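Extracellular protein containing a SCP domain (Bacillus anthracis, PDB 4IFA) is of unknown function but, as a secreted protein pairing a CAP-associated N-terminal region with a C-terminal SCP (CAP superfamily) domain, may take part in virulence. Local coordinates at residues 104-109 / 180-185; 271-276 / 287-292. All blocks are in the same frame, centred on the assembly; numbering follows the deposited sequence.

Contact 1 pairs two strands within the antiparallel sheet of the CAP-associated N-terminal region; contact 2 sets the start of a helix against an outermost strand in the SCP domain. Contact 1 is wholly buried near the centre of the chain; contact 2 lies farther out and is partly exposed at L273 and A287, and their nearest atoms are about 12 Å apart. They share no strand or helix, although helix 298-306 touches Y105 and R181 of contact 1 and the strand of contact 2 beyond where the helix start meets it. Main-chain hydrogen bonds dominate contact 1, with apolar side chains around them; contact 2 relies on a salt bridge, a bridging water and one leucine.

Contact 1 of 2, residues 104-109 / 180-185; sequences AYVAGE and VRYMDD
Strands 100-106 and 176-183 pair A104 with Y182, Y105 with R181 and V106 with V180, as antiparallel neighbours inside the seven-stranded sheet of the N-terminal region. Two hydrogen-bonded pairs flank the non-hydrogen-bonded Y105-R181 pair. V106 N gives a nearly straight bond to V180 O (2.8 Å, 174° at the hydrogen), and V180 N returns one to V106 O (3.0 Å). At the other end A104 N donates to Y182 O (3.0 Å), while Y182 N reaches A104 O at 2.8 Å through a more bent N-H (140°). Between them R181 CA makes a C-H...O contact to A104 O (3.3 Å).

The side chains of A104, V106, V180 and Y182 share one face. V106 CG2 meets Y182 CE2 obliquely at 4.2 Å, and V180 CG1 lies over the rim of one face of the Y182 ring; V51 of helix 51-54 covers this side. On the other face CG of Y105 stands anti to its backbone N (chi1 179°), which brings the ring edge, at CD1, to R181 CB (3.9 Å). The R181 guanidinium turns to D297 in a salt bridge and to Y169 OH, and V299 of helix 298-306 touches both Y105 and R181. Regular antiparallel pairing of this kind is typical of the inside of a beta-sheet, and its Y105-R181 face packs on helix 298-306 of the SCP domain, where the two regions meet.

Contact 2 of 2, residues 271-276 / 287-292; sequences GTLGDR and AGENIA
R276 and E289 cross at about a right angle, yet their flat ends lie nearly in one plane, guanidinium and carboxylate only 5° apart. R276 NH2 donates to E289 OE2 at 3.0 Å on the syn side, with a somewhat bent N-H (147°), forming a salt bridge. A water at the guanidinium edge accepts from R276 NE (2.9 Å) and donates to E289 OE2 (2.9 Å), so the same oxygen is gripped twice and the two planes are held in line. R276 bends at chi3, turning its guanidinium across the extended E289 chain. H265 ties the pair together: its ND1 is hydrogen-bonded to E289 OE1, and its O accepts from R276 NH1. E289, in the Gly-Glu-Asn run of CAP proteins, and H265 are consistent with members of the family's conserved Glu/His cavity, which would make R276 a second-shell residue.

L273 runs past E289 in the opposite sense. With CG anti to the backbone N (chi1 174°), its CD2 rests on the strand, against A287 CB (3.8 Å) and G288 C (3.7 Å), while CD1 approaches E289 OE2 at 3.8 Å. L273 CA covers the rim of one guanidinium face. A capping box fixes the helix start: D275 N donates to T272 OG1 (3.1 Å) and T272 N to D275 OD2 (3.2 Å).

The contact thus seats the first turn of helix 273-279 on strand 286-293, an outermost strand of the mixed sheet. Helix 244-260 closes in through H253, which touches R276 and E289, and the adjoining strand 331-338 places N335 against L273 and T333 against E289.

Contact 1 of 2, residues 104-109 / 180-185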
ATOM      1  N   ALA A 104       4.867   9.738  -1.513  1.00 18.96           N
ATOM      2  CA  ALA A 104       3.839   9.359  -2.492  1.00 18.25           C
ATOM      3  C   ALA A 104       3.945   7.874  -2.729  1.00 19.45           C
ATOM      4  O   ALA A 104       5.030   7.318  -2.624  1.00 20.37           O
ATOM      5  CB  ALA A 104       3.980  10.119  -3.834  1.00 20.23           C
ATOM      6  N   TYR A 105       2.820   7.256  -3.055  1.00 18.32           N
ATOM      7  CA  TYR A 105       2.799   5.871  -3.470  1.00 17.73           C
ATOM      8  C   TYR A 105       2.116   5.791  -4.834  1.00 17.72           C
ATOM      9  O   TYR A 105       0.962   6.203  -5.012  1.00 18.06           O
ATOM     10  CB  TYR A 105       2.052   4.984  -2.468  1.00 18.10           C
ATOM     11  CG  TYR A 105       2.017   3.543  -2.912  1.00 18.67           C
ATOM     12  CD1 TYR A 105       3.176   2.809  -2.966  1.00 20.39           C
ATOM     13  CD2 TYR A 105       0.824   2.917  -3.315  1.00 19.81           C
ATOM     14  CE1 TYR A 105       3.196   1.490  -3.389  1.00 21.41           C
ATOM     15  CE2 TYR A 105       0.863   1.569  -3.764  1.00 18.65           C
ATOM     16  CZ  TYR A 105       2.040   0.895  -3.783  1.00 19.20           C
ATOM     17  OH  TYR A 105       2.097  -0.459  -4.174  1.00 22.57           O
ATOM     18  N   VAL A 106       2.845   5.212  -5.797  1.00 17.50           N
ATOM     19  CA  VAL A 106       2.407   4.990  -7.170  1.00 17.29           C
ATOM     20  C   VAL A 106       2.031   3.549  -7.397  1.00 16.88           C
ATOM     21  O   VAL A 106       2.836   2.655  -7.117  1.00 17.64           O
ATOM     22  CB  VAL A 106       3.554   5.367  -8.162  1.00 17.22           C
ATOM     23  CG1 VAL A 106       3.131   5.023  -9.598  1.00 17.96           C
ATOM     24  CG2 VAL A 106       3.914   6.843  -8.019  1.00 18.76           C
ATOM     25  N   ALA A 107       0.801   3.310  -7.879  1.00 16.99           N
ATOM     26  CA  ALA A 107       0.357   1.958  -8.265  1.00 17.22           C
ATOM     27  C   ALA A 107      -0.150   1.874  -9.693  1.00 17.64           C
ATOM     28  O   ALA A 107      -0.224   0.789 -10.251  1.00 19.44           O
ATOM     29  CB  ALA A 107      -0.757   1.499  -7.298  1.00 19.20           C
ATOM     30  N   GLY A 108      -0.538   2.973 -10.321  1.00 17.74           N
ATOM     31  CA  GLY A 108      -1.083   2.921 -11.664  1.00 18.92           C
ATOM     32  C   GLY A 108      -0.058   2.511 -12.690  1.00 18.80           C
ATOM     33  O   GLY A 108       1.060   3.050 -12.719  1.00 19.03           O
ATOM     34  N   GLU A 109      -0.448   1.567 -13.542  0.50 19.29           N
ATOM     35  CA  GLU A 109       0.441   1.019 -14.536  0.50 20.49           C
ATOM     36  C   GLU A 109       1.030   2.034 -15.490  0.50 20.16           C
ATOM     37  O   GLU A 109       2.160   1.853 -15.970  0.50 21.40           O
ATOM     38  CB  GLU A 109      -0.272  -0.091 -15.335  0.50 21.18           C
ATOM     39  CG  GLU A 109       0.657  -0.816 -16.315  0.50 23.34           C
ATOM     40  CD  GLU A 109       0.086  -2.119 -16.903  0.50 27.08           C
ATOM     41  OE1 GLU A 109       0.325  -2.375 -18.107  0.50 25.21           O
ATOM     42  OE2 GLU A 109      -0.557  -2.905 -16.166  0.50 27.45           O
ATOM     43  N   VAL A 180       5.718   2.038  -6.342  1.00 17.29           N
ATOM     44  CA  VAL A 180       6.888   2.810  -5.919  1.00 18.57           C
ATOM     45  C   VAL A 180       6.410   3.742  -4.802  1.00 18.50           C
ATOM     46  O   VAL A 180       5.464   4.506  -4.995  1.00 18.14           O
ATOM     47  CB  VAL A 180       7.478   3.662  -7.058  1.00 17.11           C
ATOM     48  CG1 VAL A 180       8.641   4.505  -6.562  1.00 19.03           C
ATOM     49  CG2 VAL A 180       7.946   2.749  -8.227  1.00 19.08           C
ATOM     50  N   ARG A 181       7.083   3.664  -3.648  1.00 18.44           N
ATOM     51  CA  ARG A 181       6.823   4.575  -2.534  1.00 18.37           C
ATOM     52  C   ARG A 181       7.986   5.529  -2.384  1.00 18.75           C
ATOM     53  O   ARG A 181       9.034   5.147  -1.915  1.00 19.54           O
ATOM     54  CB  ARG A 181       6.552   3.819  -1.214  1.00 18.51           C
ATOM     55  CG  ARG A 181       6.093   4.728  -0.098  1.00 19.84           C
ATOM     56  CD  ARG A 181       6.330   4.099   1.259  1.00 20.99           C
ATOM     57  NE  ARG A 181       5.606   2.856   1.537  1.00 20.70           N
ATOM     58  CZ  ARG A 181       4.438   2.736   2.167  1.00 21.30           C
ATOM     59  NH1 ARG A 181       3.739   3.776   2.527  1.00 19.94           N
ATOM     60  NH2 ARG A 181       3.945   1.524   2.409  1.00 21.84           N
ATOM     61  N   TYR A 182       7.783   6.805  -2.733  1.00 18.98           N
ATOM     62  CA  TYR A 182       8.784   7.817  -2.558  1.00 20.39           C
ATOM     63  C   TYR A 182       8.641   8.377  -1.144  1.00 20.27           C
ATOM     64  O   TYR A 182       7.518   8.556  -0.680  1.00 20.74           O
ATOM     65  CB  TYR A 182       8.562   8.974  -3.522  1.00 21.96           C
ATOM     66  CG  TYR A 182       8.699   8.567  -4.982  1.00 21.08           C
ATOM     67  CD1 TYR A 182       9.920   8.192  -5.497  1.00 20.70           C
ATOM     68  CD2 TYR A 182       7.614   8.613  -5.854  1.00 21.31           C
ATOM     69  CE1 TYR A 182      10.063   7.821  -6.843  1.00 19.45           C
ATOM     70  CE2 TYR A 182       7.745   8.284  -7.176  1.00 21.40           C
ATOM     71  CZ  TYR A 182       8.966   7.909  -7.687  1.00 20.89           C
ATOM     72  OH  TYR A 182       9.075   7.572  -9.023  1.00 22.94           O
HETATM   73  N   MSE A 183       9.772   8.596  -0.487  1.00 21.63           N
HETATM   74  CA  MSE A 183       9.775   9.157   0.870  1.00 23.09           C
HETATM   75  C   MSE A 183      10.925  10.085   1.096  1.00 25.01           C
HETATM   76  O   MSE A 183      12.028   9.800   0.652  1.00 25.55           O
HETATM   77  CB  MSE A 183       9.938   8.019   1.881  1.00 23.85           C
HETATM   78  CG  MSE A 183       8.812   7.011   1.914  1.00 26.11           C
HETATM   79 SE   MSE A 183       9.179   5.512   3.191  1.00 25.19          SE
HETATM   80  CE  MSE A 183      10.336   4.531   2.020  1.00 28.19           C
ATOM     81  N   ASP A 184      10.687  11.199   1.787  1.00 27.14           N
ATOM     82  CA  ASP A 184      11.784  12.050   2.244  1.00 29.32           C
ATOM     83  C   ASP A 184      12.432  11.350   3.474  1.00 30.82           C
ATOM     84  O   ASP A 184      11.951  10.300   3.942  1.00 30.53           O
ATOM     85  CB  ASP A 184      11.328  13.519   2.507  1.00 30.82           C
ATOM     86  CG  ASP A 184      10.312  13.666   3.632  1.00 29.56           C
ATOM     87  OD1 ASP A 184       9.951  12.686   4.323  1.00 32.51           O
ATOM     88  OD2 ASP A 184       9.860  14.818   3.832  1.00 34.26           O
ATOM     89  N   ASP A 185      13.546  11.893   3.972  1.00 33.78           N
ATOM     90  CA  ASP A 185      14.248  11.258   5.096  1.00 36.30           C
ATOM     91  C   ASP A 185      13.347  11.047   6.327  1.00 37.14           C
ATOM     92  O   ASP A 185      13.327   9.967   6.934  1.00 37.81           O
ATOM     93  CB  ASP A 185      15.424  12.120   5.564  1.00 37.78           C
ATOM     94  CG  ASP A 185      16.588  12.205   4.560  1.00 38.99           C
ATOM     95  OD1 ASP A 185      16.613  11.527   3.516  1.00 38.00           O
ATOM     96  OD2 ASP A 185      17.527  12.974   4.861  1.00 44.12           O
TER

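Contact 2 of 2, residues 271-276 / 287-292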
ATOM      1  N   GLY A 271     -15.394 -17.836  16.911  1.00 30.15           N
ATOM      2  CA  GLY A 271     -15.438 -18.851  15.865  1.00 30.96           C
ATOM      3  C   GLY A 271     -14.678 -18.626  14.570  1.00 28.39           C
ATOM      4  O   GLY A 271     -13.709 -17.874  14.521  1.00 27.76           O
ATOM      5  N   THR A 272     -15.122 -19.319  13.522  1.00 28.27           N
ATOM      6  CA  THR A 272     -14.530 -19.331  12.215  1.00 27.72           C
ATOM      7  C   THR A 272     -14.984 -18.140  11.399  1.00 25.76           C
ATOM      8  O   THR A 272     -15.867 -17.357  11.801  1.00 25.95           O
ATOM      9  CB  THR A 272     -15.015 -20.589  11.438  1.00 29.12           C
ATOM     10  OG1 THR A 272     -16.444 -20.528  11.313  1.00 30.46           O
ATOM     11  CG2 THR A 272     -14.644 -21.906  12.205  1.00 30.93           C
ATOM     12  N   LEU A 273     -14.324 -17.955  10.266  1.00 25.79           N
ATOM     13  CA  LEU A 273     -14.755 -16.913   9.303  1.00 23.91           C
ATOM     14  C   LEU A 273     -16.282 -17.034   9.015  1.00 26.01           C
ATOM     15  O   LEU A 273     -17.030 -16.069   9.064  1.00 26.00           O
ATOM     16  CB  LEU A 273     -13.937 -17.015   8.010  1.00 24.47           C
ATOM     17  CG  LEU A 273     -14.401 -16.072   6.906  1.00 22.26           C
ATOM     18  CD1 LEU A 273     -14.241 -14.603   7.276  1.00 24.08           C
ATOM     19  CD2 LEU A 273     -13.626 -16.462   5.632  1.00 24.76           C
ATOM     20  N   GLY A 274     -16.724 -18.248   8.733  1.00 26.77           N
ATOM     21  CA  GLY A 274     -18.146 -18.488   8.476  1.00 28.87           C
ATOM     22  C   GLY A 274     -19.042 -18.039   9.628  1.00 28.51           C
ATOM     23  O   GLY A 274     -20.088 -17.403   9.417  1.00 29.32           O
ATOM     24  N   ASP A 275     -18.661 -18.390  10.857  1.00 29.06           N
ATOM     25  CA  ASP A 275     -19.434 -17.955  12.027  1.00 29.36           C
ATOM     26  C   ASP A 275     -19.526 -16.429  12.097  1.00 28.72           C
ATOM     27  O   ASP A 275     -20.567 -15.865  12.384  1.00 30.39           O
ATOM     28  CB  ASP A 275     -18.780 -18.456  13.329  1.00 30.80           C
ATOM     29  CG  ASP A 275     -18.807 -19.970  13.490  1.00 32.53           C
ATOM     30  OD1 ASP A 275     -19.700 -20.653  12.906  1.00 37.71           O
ATOM     31  OD2 ASP A 275     -17.988 -20.512  14.268  1.00 33.19           O
ATOM     32  N   ARG A 276     -18.394 -15.752  11.856  1.00 26.68           N
ATOM     33  CA  ARG A 276     -18.376 -14.308  11.937  1.00 26.61           C
ATOM     34  C   ARG A 276     -19.277 -13.633  10.880  1.00 26.07           C
ATOM     35  O   ARG A 276     -19.966 -12.621  11.148  1.00 27.49           O
ATOM     36  CB  ARG A 276     -16.941 -13.800  11.820  1.00 25.34           C
ATOM     37  CG  ARG A 276     -16.032 -14.250  12.961  1.00 26.83           C
ATOM     38  CD  ARG A 276     -14.707 -13.515  12.911  1.00 24.96           C
ATOM     39  NE  ARG A 276     -13.803 -13.829  11.803  1.00 23.85           N
ATOM     40  CZ  ARG A 276     -12.938 -14.845  11.790  1.00 24.32           C
ATOM     41  NH1 ARG A 276     -12.930 -15.740  12.789  1.00 24.31           N
ATOM     42  NH2 ARG A 276     -12.094 -14.991  10.787  1.00 23.44           N
ATOM     43  N   ALA A 287     -16.401 -17.784   0.771  1.00 25.05           N
ATOM     44  CA  ALA A 287     -15.680 -16.757   1.511  1.00 23.77           C
ATOM     45  C   ALA A 287     -14.211 -17.130   1.655  1.00 23.71           C
ATOM     46  O   ALA A 287     -13.838 -18.313   1.621  1.00 27.00           O
ATOM     47  CB  ALA A 287     -16.275 -16.527   2.878  1.00 24.73           C
ATOM     48  N   GLY A 288     -13.395 -16.107   1.800  1.00 22.11           N
ATOM     49  CA  GLY A 288     -11.956 -16.266   2.060  1.00 21.09           C
ATOM     50  C   GLY A 288     -11.454 -15.108   2.894  1.00 21.31           C
ATOM     51  O   GLY A 288     -12.080 -14.066   2.950  1.00 20.69           O
ATOM     52  N   GLU A 289     -10.314 -15.304   3.553  1.00 20.37           N
ATOM     53  CA  GLU A 289      -9.757 -14.269   4.423  1.00 19.21           C
ATOM     54  C   GLU A 289      -8.250 -14.163   4.336  1.00 19.27           C
ATOM     55  O   GLU A 289      -7.574 -15.176   4.338  1.00 20.16           O
ATOM     56  CB  GLU A 289     -10.107 -14.576   5.875  1.00 21.29           C
ATOM     57  CG  GLU A 289      -9.446 -13.693   6.941  1.00 20.07           C
ATOM     58  CD  GLU A 289     -10.044 -13.973   8.305  1.00 23.33           C
ATOM     59  OE1 GLU A 289      -9.588 -14.934   8.978  1.00 24.04           O
ATOM     60  OE2 GLU A 289     -10.984 -13.249   8.665  1.00 21.77           O
ATOM     61  N   ASN A 290      -7.756 -12.916   4.311  1.00 18.17           N
ATOM     62  CA  ASN A 290      -6.345 -12.648   4.507  1.00 18.52           C
ATOM     63  C   ASN A 290      -6.221 -11.769   5.756  1.00 18.55           C
ATOM     64  O   ASN A 290      -6.933 -10.790   5.888  1.00 18.02           O
ATOM     65  CB  ASN A 290      -5.694 -11.894   3.330  1.00 18.48           C
ATOM     66  CG  ASN A 290      -5.517 -12.740   2.114  1.00 18.01           C
ATOM     67  OD1 ASN A 290      -5.441 -13.967   2.198  1.00 19.01           O
ATOM     68  ND2 ASN A 290      -5.375 -12.088   0.942  1.00 18.22           N
ATOM     69  N   ILE A 291      -5.269 -12.106   6.616  1.00 18.22           N
ATOM     70  CA  ILE A 291      -4.963 -11.346   7.823  1.00 18.00           C
ATOM     71  C   ILE A 291      -3.488 -10.945   7.839  1.00 17.57           C
ATOM     72  O   ILE A 291      -2.623 -11.626   7.287  1.00 18.87           O
ATOM     73  CB  ILE A 291      -5.359 -12.094   9.155  1.00 18.19           C
ATOM     74  CG1 ILE A 291      -4.837 -13.520   9.157  1.00 20.57           C
ATOM     75  CG2 ILE A 291      -6.888 -12.046   9.341  1.00 20.70           C
ATOM     76  CD1 ILE A 291      -5.085 -14.260  10.513  1.00 23.03           C
ATOM     77  N   ALA A 292      -3.227  -9.775   8.436  1.00 18.46           N
ATOM     78  CA  ALA A 292      -1.878  -9.243   8.600  1.00 18.51           C
ATOM     79  C   ALA A 292      -1.806  -8.415   9.856  1.00 19.87           C
ATOM     80  O   ALA A 292      -2.789  -7.819  10.281  1.00 19.28           O
ATOM     81  CB  ALA A 292      -1.528  -8.333   7.418  1.00 19.77           C
TER
HETATM   82  O   HOH W   1     -13.331 -11.893   9.736  1.00 22.74           O